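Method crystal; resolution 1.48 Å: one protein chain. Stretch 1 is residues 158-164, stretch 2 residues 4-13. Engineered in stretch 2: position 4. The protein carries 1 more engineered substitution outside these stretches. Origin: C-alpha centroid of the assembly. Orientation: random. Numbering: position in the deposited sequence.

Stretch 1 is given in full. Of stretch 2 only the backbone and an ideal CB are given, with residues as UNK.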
ATOM      1  N   THR A 158       4.914   5.975   2.089  1.00 21.51           N
ATOM      2  CA  THR A 158       4.950   4.898   1.116  1.00 18.98           C
ATOM      3  C   THR A 158       4.992   3.578   1.871  1.00 17.84           C
ATOM      4  O   THR A 158       5.345   3.526   3.055  1.00 21.04           O
ATOM      5  CB  THR A 158       6.172   5.025   0.239  1.00 21.43           C
ATOM      6  OG1 THR A 158       7.306   5.051   1.073  1.00 25.65           O
ATOM      7  CG2 THR A 158       6.158   6.319  -0.525  1.00 23.96           C
ATOM      8  N   VAL A 159       4.572   2.525   1.177  1.00 16.59           N
ATOM      9  CA  VAL A 159       4.443   1.196   1.743  1.00 17.60           C
ATOM     10  C   VAL A 159       4.847   0.207   0.659  1.00 16.18           C
ATOM     11  O   VAL A 159       4.949   0.542  -0.530  1.00 16.71           O
ATOM     12  CB  VAL A 159       3.011   0.911   2.248  1.00 19.37           C
ATOM     13  CG1 VAL A 159       2.639   1.802   3.428  1.00 22.60           C
ATOM     14  CG2 VAL A 159       1.984   1.113   1.154  1.00 20.58           C
ATOM     15  N   ILE A 160       5.082  -1.027   1.092  1.00 16.88           N
ATOM     16  CA  ILE A 160       5.504  -2.117   0.221  1.00 16.35           C
ATOM     17  C   ILE A 160       4.460  -3.216   0.344  1.00 15.76           C
ATOM     18  O   ILE A 160       4.298  -3.808   1.416  1.00 18.27           O
ATOM     19  CB  ILE A 160       6.920  -2.588   0.568  1.00 18.13           C
ATOM     20  CG1 ILE A 160       7.875  -1.380   0.402  1.00 20.95           C
ATOM     21  CG2 ILE A 160       7.312  -3.739  -0.332  1.00 19.68           C
ATOM     22  CD1 ILE A 160       9.243  -1.621   0.817  1.00 24.45           C
ATOM     23  N   ILE A 161       3.708  -3.455  -0.729  1.00 16.41           N
ATOM     24  CA  ILE A 161       2.495  -4.252  -0.625  1.00 15.94           C
ATOM     25  C   ILE A 161       2.529  -5.470  -1.535  1.00 15.37           C
ATOM     26  O   ILE A 161       3.246  -5.532  -2.527  1.00 17.20           O
ATOM     27  CB  ILE A 161       1.223  -3.433  -0.886  1.00 16.48           C
ATOM     28  CG1 ILE A 161       1.180  -2.896  -2.298  1.00 17.29           C
ATOM     29  CG2 ILE A 161       1.058  -2.358   0.219  1.00 19.62           C
ATOM     30  CD1 ILE A 161      -0.200  -2.347  -2.670  1.00 18.79           C
ATOM     31  N   ASN A 162       1.733  -6.459  -1.174  1.00 15.67           N
ATOM     32  CA  ASN A 162       1.567  -7.665  -1.969  1.00 17.21           C
ATOM     33  C   ASN A 162       2.950  -8.203  -2.333  1.00 17.87           C
ATOM     34  O   ASN A 162       3.760  -8.417  -1.420  1.00 19.27           O
ATOM     35  CB  ASN A 162       0.624  -7.412  -3.124  1.00 17.21           C
ATOM     36  CG  ASN A 162      -0.770  -7.101  -2.648  1.00 18.14           C
ATOM     37  OD1 ASN A 162      -1.084  -7.272  -1.475  1.00 19.94           O
ATOM     38  ND2 ASN A 162      -1.613  -6.632  -3.548  1.00 20.46           N
ATOM     39  N   GLU A 163       3.220  -8.486  -3.606  1.00 18.14           N
ATOM     40  CA  GLU A 163       4.502  -9.042  -4.027  1.00 17.69           C
ATOM     41  C   GLU A 163       5.525  -7.917  -4.159  1.00 17.35           C
ATOM     42  O   GLU A 163       6.034  -7.607  -5.243  1.00 19.13           O
ATOM     43  CB  GLU A 163       4.342  -9.804  -5.333  1.00 19.58           C
ATOM     44  CG  GLU A 163       3.272 -10.899  -5.234  1.00 21.73           C
ATOM     45  CD  GLU A 163       1.884 -10.497  -5.787  1.00 22.96           C
ATOM     46  OE1 GLU A 163       1.592  -9.286  -5.896  1.00 21.79           O
ATOM     47  OE2 GLU A 163       1.077 -11.426  -6.127  1.00 25.26           O
ATOM     48  N   ASN A 164       5.824  -7.303  -3.010  1.00 17.39           N
ATOM     49  CA  ASN A 164       6.967  -6.398  -2.870  1.00 18.18           C
ATOM     50  C   ASN A 164       6.833  -5.126  -3.726  1.00 16.26           C
ATOM     51  O   ASN A 164       7.831  -4.538  -4.149  1.00 17.32           O
ATOM     52  CB  ASN A 164       8.293  -7.130  -3.138  1.00 18.36           C
ATOM     53  CG  ASN A 164       8.571  -8.267  -2.178  1.00 22.73           C
ATOM     54  OD1 ASN A 164       7.748  -8.704  -1.400  1.00 25.53           O
ATOM     55  ND2 ASN A 164       9.760  -8.739  -2.242  1.00 24.59           N
ATOM     56  N   UNK A   4      -8.001   4.170  -0.023  1.00 23.94           N
ATOM     57  CA  UNK A   4      -7.843   2.971   0.794  1.00 19.86           C
ATOM     58  C   UNK A   4      -7.475   1.783  -0.095  1.00 18.00           C
ATOM     59  O   UNK A   4      -7.431   1.877  -1.322  1.00 18.77           O
ATOM     60  CB  UNK A   4      -9.122   2.679   1.581  1.00 19.86           C
ATOM     61  N   UNK A   5      -7.218   0.656   0.540  1.00 18.23           N
ATOM     62  CA  UNK A   5      -6.948  -0.618  -0.082  1.00 18.06           C
ATOM     63  C   UNK A   5      -7.955  -1.650   0.428  1.00 17.16           C
ATOM     64  O   UNK A   5      -8.494  -1.533   1.538  1.00 18.69           O
ATOM     65  CB  UNK A   5      -5.511  -1.064   0.196  1.00 18.06           C
ATOM     66  N   UNK A   6      -8.156  -2.719  -0.325  1.00 16.33           N
ATOM     67  CA  UNK A   6      -8.909  -3.853   0.208  1.00 16.97           C
ATOM     68  C   UNK A   6      -8.173  -4.495   1.379  1.00 17.53           C
ATOM     69  O   UNK A   6      -6.941  -4.502   1.443  1.00 19.23           O
ATOM     70  CB  UNK A   6      -9.160  -4.890  -0.888  1.00 16.97           C
ATOM     71  N   UNK A   7      -8.948  -5.045   2.311  1.00 18.95           N
ATOM     72  CA  UNK A   7      -8.375  -5.633   3.503  1.00 18.99           C
ATOM     73  C   UNK A   7      -7.458  -6.805   3.252  1.00 18.78           C
ATOM     74  O   UNK A   7      -6.621  -7.092   4.108  1.00 20.03           O
ATOM     75  CB  UNK A   7      -9.501  -6.076   4.439  1.00 18.99           C
ATOM     76  N   UNK A   8      -7.597  -7.498   2.121  1.00 18.86           N
ATOM     77  CA  UNK A   8      -6.713  -8.624   1.839  1.00 20.56           C
ATOM     78  C   UNK A   8      -5.370  -8.204   1.249  1.00 19.61           C
ATOM     79  O   UNK A   8      -4.522  -9.059   1.002  1.00 21.82           O
ATOM     80  CB  UNK A   8      -7.407  -9.594   0.881  1.00 20.56           C
ATOM     81  N   UNK A   9      -5.134  -6.913   1.081  1.00 19.66           N
ATOM     82  CA  UNK A   9      -3.835  -6.433   0.649  1.00 17.70           C
ATOM     83  C   UNK A   9      -2.807  -6.759   1.713  1.00 18.25           C
ATOM     84  O   UNK A   9      -3.048  -6.544   2.905  1.00 20.59           O
ATOM     85  CB  UNK A   9      -3.868  -4.930   0.365  1.00 17.70           C
ATOM     86  N   UNK A  10      -1.653  -7.255   1.283  1.00 17.89           N
ATOM     87  CA  UNK A  10      -0.591  -7.577   2.216  1.00 18.32           C
ATOM     88  C   UNK A  10       0.361  -6.401   2.303  1.00 18.05           C
ATOM     89  O   UNK A  10       0.596  -5.693   1.313  1.00 18.76           O
ATOM     90  CB  UNK A  10       0.147  -8.849   1.796  1.00 18.32           C
ATOM     91  N   UNK A  11       0.902  -6.187   3.494  1.00 18.71           N
ATOM     92  CA  UNK A  11       1.855  -5.119   3.714  1.00 18.86           C
ATOM     93  C   UNK A  11       3.076  -5.614   4.491  1.00 18.57           C
ATOM     94  O   UNK A  11       2.958  -6.440   5.408  1.00 19.19           O
ATOM     95  CB  UNK A  11       1.185  -3.962   4.458  1.00 18.86           C
ATOM     96  N   UNK A  12       4.258  -5.131   4.087  1.00 18.07           N
ATOM     97  CA  UNK A  12       5.514  -5.525   4.714  1.00 18.79           C
ATOM     98  C   UNK A  12       5.774  -4.687   5.959  1.00 20.15           C
ATOM     99  O   UNK A  12       5.832  -3.448   5.904  1.00 20.72           O
ATOM    100  CB  UNK A  12       6.675  -5.386   3.727  1.00 18.79           C
ATOM    101  N   UNK A  13       5.889  -5.375   7.091  1.00 21.17           N
ATOM    102  CA  UNK A  13       6.074  -4.776   8.396  1.00 20.41           C
ATOM    103  C   UNK A  13       7.206  -5.498   9.115  1.00 21.99           C
ATOM    104  O   UNK A  13       7.696  -6.546   8.692  1.00 24.19           O
ATOM    105  CB  UNK A  13       4.781  -4.828   9.213  1.00 20.41           C
TER

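Position 4 has an extended backbone, and nothing of stretch 1 lies near its ideal CB, so almost any side chain would suit; the residue is Ala4, an engineered substitution that makes no contact here. At position 5 the CA-to-CB bond points toward stretch 1, yet no atom of stretch 1 lies within 5.5 Å of the ideal CB. The gap leads to the apolar side chains of Val159 and Ile161, which favors a long hydrophobic or aromatic residue. Phe5 spans it, its CE1 3.9 Å from Ile161 CD1 and its CZ 4.4 Å from Val159 CG2.

Positions 6 to 9 form a type I turn, and stretch 1 constrains its first three positions little. A phi of -65° at 6 is compatible with proline, and Pro6 is found; 7 and 8, with helical-type angles, would accept small or polar residues, and are Gly7 and Asp8.

At 9, the ideal CB lies 4.1 Å from Asn162 OD1 and 5.4 Å from Ile161 CD1, a mixed setting for a small or medium side chain such as Val, Ser or Thr. Thr9 places CG2 4.0 Å from Ile161 CB, while its OG1 donates to Pro6 O (2.8 Å) and accepts from water 1, which in turn accepts from Asn162 ND2.

Position 10 is held through its backbone: N donates to Asn162 OD1 (2.8 Å), and O accepts from Asn162 N (2.8 Å). Its CB points sideways, and the carboxylate of Glu163 invites a long basic chain, although other long polar residues would also be plausible. Arg10 curls back so that Asn162 OD1 lies over one face of its guanidinium, 3.1 Å from CZ. NH1 donates to Asp8 O (2.9 Å). NH2 remains 4.3 Å from Glu163 OE2, beyond a salt bridge, but water 2 connects the two groups, its bond to the carboxylate being weak.

Position 11 forms a single beta bridge with Ile161, the CA atoms of the two residues 4.5 Å apart. The extended backbone and nearby apolar groups of Val159 and Ile161 favor Val, Ile or Leu. Ile11 brings CD1 to 3.7 Å from Val159 CG1 and CG1 to 4.4 Å from Ile161 CG2.

At 12, N donates to Ile160 O (3.0 Å) and CB points toward stretch 1 beside the Ile160 side chain, so an aliphatic residue fits well. Leu12 has its CB 4.2 Å from Ile160 CB; water 3 links its carbonyl O to Ile160 N.

Position 13 points away, leaving the choice open, although its extended backbone suits a beta-branched residue; it is Val13.

Stretch 2 (4-13) AFPGDTRILV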
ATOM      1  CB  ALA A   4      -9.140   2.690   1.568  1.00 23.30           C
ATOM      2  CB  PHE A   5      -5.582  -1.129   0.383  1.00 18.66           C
ATOM      3  CG  PHE A   5      -4.408  -0.268   0.069  1.00 18.13           C
ATOM      4  CD1 PHE A   5      -3.813  -0.331  -1.153  1.00 19.77           C
ATOM      5  CD2 PHE A   5      -3.841   0.523   1.021  1.00 22.83           C
ATOM      6  CE1 PHE A   5      -2.691   0.401  -1.444  1.00 21.13           C
ATOM      7  CE2 PHE A   5      -2.711   1.210   0.746  1.00 24.06           C
ATOM      8  CZ  PHE A   5      -2.129   1.150  -0.486  1.00 21.87           C
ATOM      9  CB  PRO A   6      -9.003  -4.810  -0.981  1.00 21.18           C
ATOM     10  CG  PRO A   6      -8.057  -4.346  -1.953  1.00 24.05           C
ATOM     11  CD  PRO A   6      -7.675  -2.944  -1.692  1.00 19.11           C
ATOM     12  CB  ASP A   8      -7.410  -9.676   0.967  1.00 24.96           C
ATOM     13  CG  ASP A   8      -7.742  -9.195  -0.441  1.00 32.60           C
ATOM     14  OD1 ASP A   8      -7.421  -8.048  -0.779  1.00 32.58           O
ATOM     15  OD2 ASP A   8      -8.341  -9.999  -1.223  1.00 39.52           O
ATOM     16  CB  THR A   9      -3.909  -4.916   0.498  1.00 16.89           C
ATOM     17  OG1 THR A   9      -4.900  -4.532  -0.454  1.00 18.82           O
ATOM     18  CG2 THR A   9      -2.590  -4.324   0.051  1.00 18.89           C
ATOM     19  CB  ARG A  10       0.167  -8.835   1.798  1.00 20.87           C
ATOM     20  CG  ARG A  10      -0.594 -10.130   2.078  1.00 30.27           C
ATOM     21  CD  ARG A  10      -1.665 -10.393   1.055  1.00 42.54           C
ATOM     22  NE  ARG A  10      -1.143 -10.579  -0.305  1.00 47.21           N
ATOM     23  CZ  ARG A  10      -1.814 -10.262  -1.421  1.00 46.30           C
ATOM     24  NH1 ARG A  10      -3.054  -9.717  -1.355  1.00 41.80           N
ATOM     25  NH2 ARG A  10      -1.221 -10.461  -2.606  1.00 44.23           N
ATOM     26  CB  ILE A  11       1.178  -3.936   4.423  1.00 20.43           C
ATOM     27  CG1 ILE A  11       2.112  -2.741   4.475  1.00 21.35           C
ATOM     28  CG2 ILE A  11       0.655  -4.374   5.717  1.00 24.17           C
ATOM     29  CD1 ILE A  11       1.382  -1.451   4.805  1.00 26.00           C
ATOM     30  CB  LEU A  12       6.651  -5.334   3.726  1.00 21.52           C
ATOM     31  CG  LEU A  12       8.029  -5.843   4.139  1.00 29.08           C
ATOM     32  CD1 LEU A  12       8.016  -7.348   4.381  1.00 31.75           C
ATOM     33  CD2 LEU A  12       9.081  -5.441   3.108  1.00 31.93           C
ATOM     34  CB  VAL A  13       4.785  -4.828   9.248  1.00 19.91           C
ATOM     35  CG1 VAL A  13       3.690  -3.947   8.587  1.00 22.09           C
ATOM     36  CG2 VAL A  13       4.281  -6.237   9.485  1.00 22.71           C
TER
HETATM   37  O   HOH W   1      -4.295  -5.307  -3.186  1.00 23.05           O
HETATM   38  O   HOH W   2      -1.533  -9.812  -5.171  1.00 33.16           O
HETATM   39  O   HOH W   3       5.176  -1.620   3.856  1.00 19.76           O
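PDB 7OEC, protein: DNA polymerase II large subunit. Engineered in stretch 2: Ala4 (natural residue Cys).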